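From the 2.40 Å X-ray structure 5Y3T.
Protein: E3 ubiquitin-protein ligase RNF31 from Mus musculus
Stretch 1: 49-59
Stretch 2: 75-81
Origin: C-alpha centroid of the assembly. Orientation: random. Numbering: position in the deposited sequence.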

# COMPACT_ATOMS: atom_id res chain seq x y z
N GLU B 49 14.32 6.33 -22.09
CA GLU B 49 13.51 7.50 -21.71
C GLU B 49 13.07 7.61 -20.26
O GLU B 49 12.81 8.73 -19.81
CB GLU B 49 12.26 7.56 -22.59
CG GLU B 49 12.55 7.72 -24.07
CD GLU B 49 13.58 8.83 -24.31
OE1 GLU B 49 13.29 10.02 -23.99
OE2 GLU B 49 14.69 8.47 -24.76
N LEU B 50 12.98 6.48 -19.53
CA LEU B 50 12.34 6.46 -18.21
C LEU B 50 12.96 7.45 -17.22
O LEU B 50 12.23 8.26 -16.60
CB LEU B 50 12.37 5.06 -17.59
CG LEU B 50 11.63 4.88 -16.25
CD1 LEU B 50 10.18 5.36 -16.30
CD2 LEU B 50 11.74 3.42 -15.80
N SER B 51 14.28 7.39 -17.09
CA SER B 51 15.00 8.23 -16.14
C SER B 51 14.76 9.72 -16.34
O SER B 51 14.87 10.47 -15.38
CB SER B 51 16.50 7.94 -16.20
OG SER B 51 17.07 8.60 -17.32
N TYR B 52 14.44 10.17 -17.56
CA TYR B 52 14.16 11.59 -17.79
C TYR B 52 12.78 11.92 -17.24
O TYR B 52 12.59 12.99 -16.67
CB TYR B 52 14.21 12.00 -19.28
CG TYR B 52 15.58 11.97 -19.97
CD1 TYR B 52 16.78 12.10 -19.25
CD2 TYR B 52 15.66 11.86 -21.37
CE1 TYR B 52 18.01 12.07 -19.90
CE2 TYR B 52 16.89 11.85 -22.03
CZ TYR B 52 18.05 11.95 -21.28
OH TYR B 52 19.26 11.94 -21.90
N VAL B 53 11.83 11.01 -17.44
CA VAL B 53 10.49 11.16 -16.87
C VAL B 53 10.53 11.13 -15.34
O VAL B 53 9.96 12.00 -14.73
CB VAL B 53 9.50 10.10 -17.38
CG1 VAL B 53 8.14 10.29 -16.72
CG2 VAL B 53 9.40 10.16 -18.91
N LEU B 54 11.25 10.19 -14.73
CA LEU B 54 11.32 10.11 -13.24
C LEU B 54 12.00 11.32 -12.65
O LEU B 54 11.57 11.84 -11.61
CB LEU B 54 11.95 8.78 -12.76
CG LEU B 54 11.19 7.53 -13.28
CD1 LEU B 54 11.80 6.18 -12.92
CD2 LEU B 54 9.74 7.56 -12.81
N GLU B 55 13.02 11.82 -13.36
CA GLU B 55 13.69 13.06 -13.00
C GLU B 55 12.67 14.21 -12.93
O GLU B 55 12.71 15.01 -11.99
CB GLU B 55 14.84 13.29 -13.99
CG GLU B 55 15.75 14.52 -13.85
CD GLU B 55 16.87 14.51 -14.92
OE1 GLU B 55 16.92 15.42 -15.80
OE2 GLU B 55 17.68 13.56 -14.90
N MET B 56 11.74 14.26 -13.88
CA MET B 56 10.72 15.31 -13.97
C MET B 56 9.70 15.17 -12.86
O MET B 56 9.29 16.17 -12.25
CB MET B 56 10.02 15.27 -15.36
CG MET B 56 8.79 16.20 -15.57
SD MET B 56 8.25 16.38 -17.30
CE MET B 56 8.11 14.65 -17.76
N VAL B 57 9.31 13.93 -12.58
CA VAL B 57 8.35 13.64 -11.49
C VAL B 57 8.84 14.17 -10.14
O VAL B 57 8.06 14.80 -9.40
CB VAL B 57 8.01 12.13 -11.45
CG1 VAL B 57 7.22 11.73 -10.20
CG2 VAL B 57 7.23 11.73 -12.71
N ALA B 58 10.14 13.97 -9.86
CA ALA B 58 10.78 14.43 -8.60
C ALA B 58 10.89 15.93 -8.47
O ALA B 58 10.63 16.49 -7.39
CB ALA B 58 12.16 13.79 -8.40
N GLU B 59 11.30 16.60 -9.54
CA GLU B 59 11.37 18.08 -9.52
C GLU B 59 9.99 18.71 -9.39
O GLU B 59 9.81 19.60 -8.57
CB GLU B 59 12.22 18.73 -10.66
CG GLU B 59 11.93 18.35 -12.11
CD GLU B 59 13.10 18.67 -13.06
OE1 GLU B 59 13.81 19.69 -12.85
OE2 GLU B 59 13.32 17.90 -14.03
N GLU B 75 10.91 6.96 -4.98
CA GLU B 75 9.56 7.54 -4.78
C GLU B 75 8.86 8.02 -6.05
O GLU B 75 7.65 7.86 -6.18
CB GLU B 75 9.62 8.67 -3.78
CG GLU B 75 9.87 8.15 -2.38
CD GLU B 75 10.19 9.27 -1.45
OE1 GLU B 75 11.23 9.95 -1.70
OE2 GLU B 75 9.38 9.48 -0.52
N ALA B 76 9.63 8.58 -6.99
CA ALA B 76 9.07 9.04 -8.24
C ALA B 76 8.56 7.85 -9.02
O ALA B 76 7.46 7.92 -9.57
CB ALA B 76 10.12 9.79 -9.06
N ARG B 77 9.37 6.78 -9.05
CA ARG B 77 9.11 5.56 -9.81
C ARG B 77 7.87 4.89 -9.29
O ARG B 77 6.99 4.50 -10.06
CB ARG B 77 10.31 4.56 -9.70
CG ARG B 77 10.18 3.24 -10.46
CD ARG B 77 11.39 2.30 -10.27
NE ARG B 77 11.19 0.98 -10.94
CZ ARG B 77 10.65 -0.14 -10.39
NH1 ARG B 77 10.22 -0.17 -9.12
NH2 ARG B 77 10.50 -1.26 -11.12
N LYS B 78 7.82 4.74 -7.98
CA LYS B 78 6.70 4.06 -7.34
C LYS B 78 5.38 4.80 -7.71
O LYS B 78 4.42 4.16 -8.12
CB LYS B 78 6.94 3.99 -5.84
CG LYS B 78 5.92 3.21 -5.03
CD LYS B 78 6.46 2.83 -3.63
CE LYS B 78 7.42 3.84 -2.94
NZ LYS B 78 6.90 5.19 -2.54
N ALA B 79 5.40 6.13 -7.68
CA ALA B 79 4.22 6.95 -8.03
C ALA B 79 3.86 6.87 -9.52
O ALA B 79 2.72 6.61 -9.88
CB ALA B 79 4.43 8.40 -7.60
N TRP B 80 4.84 7.12 -10.38
CA TRP B 80 4.71 6.88 -11.81
C TRP B 80 4.03 5.55 -12.12
O TRP B 80 3.07 5.46 -12.86
CB TRP B 80 6.10 6.99 -12.44
CG TRP B 80 6.26 6.37 -13.78
CD1 TRP B 80 6.79 5.13 -14.09
CD2 TRP B 80 5.94 6.97 -15.00
NE1 TRP B 80 6.79 4.92 -15.46
CE2 TRP B 80 6.27 6.04 -16.04
CE3 TRP B 80 5.40 8.19 -15.33
CZ2 TRP B 80 6.06 6.30 -17.33
CZ3 TRP B 80 5.21 8.45 -16.59
CH2 TRP B 80 5.53 7.52 -17.60
N LEU B 81 4.50 4.51 -11.49
CA LEU B 81 4.01 3.17 -11.75
C LEU B 81 2.68 2.84 -11.12
O LEU B 81 1.94 2.08 -11.70
CB LEU B 81 5.01 2.11 -11.30
CG LEU B 81 6.30 1.98 -12.11
CD1 LEU B 81 7.02 0.77 -11.60
CD2 LEU B 81 6.05 1.84 -13.60

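Two helical segments of one chain, residues 49-59 and 75-81, cross almost at right angles: their N-to-C directions differ by 101°, and their axes approach to 8.7 Å. Such a steep crossing confines the contact to a compact patch, and the two stretches together bury 374 Å². No hydrogen bond passes between them. The backbone polar groups are largely engaged within each helix, as in L54 N to L50 O at 2.9 Å and W80 N to A76 O at 2.9 Å, so what remains for the interface is the packing of apolar surfaces.

Stretch 2 opens with E75, which makes no contact with the first helix. Its CA-to-CB bond points sideways, and its carboxylate oxygen OE1 is hydrogen-bonded elsewhere in the structure, which gives this buried acidic group a polar partner.

A76 marks the point where the backbones come nearest, with its CA 5.6 Å from the CA of L54. Its CA-to-CB bond points toward the first helix, and the small methyl suits so close an approach. A76 CB lies 3.6 Å from the carbonyl oxygen L54 O, 4.2 Å from L54 CB and 3.7 Å from V57 CG1. The contact with L54 O is van der Waals packing against backbone; that oxygen already accepts a helical hydrogen bond from A58 N, at 3.1 Å. The methyl thus rests partly on main chain and partly on the apolar side chains of L54 and V57.

R77 sits at the margin of the patch. L54 CD2 reaches to 3.7 Å from R77 CA, and L54 CD1 lies 3.9 Å from R77 CB, so it is the aliphatic base of the arginine that meets the leucine. The rest of the chain extends with chi1 to chi3 all t, and its guanidinium atoms NE and NH2 find hydrogen bonds elsewhere. An arginine can in this way offer hydrocarbon to a neighbor while its charged end remains in polar company.

K78 points away and is exposed, as befits a charged residue on the far side of the helix. A79 points toward the first helix but stays beyond contact distance.

One turn after A76, W80 again points toward stretch 1 and has the largest area covered by the other stretch. Its broad indole meets L50 and V53, three residues apart and so about one turn of the first helix, while L54 packs against its CB. V53 CG1 sits over one face of the ring, 3.9 Å from the centroid of the six-membered ring and 29° off its normal, a CH-pi contact in which a methyl packs against the aromatic electrons; its closest atom pair is V53 CG1 to W80 CZ3, 3.5 Å. L50 CD1 approaches W80 NE1 to 3.5 Å, and L54 CD2 packs 3.7 Å from W80 CB. Branched aliphatic side chains fit well around such a large, flat surface. The CA-to-CB bond of L81 points sideways; the end of its side chain comes nearer to the first helix but stays out of contact.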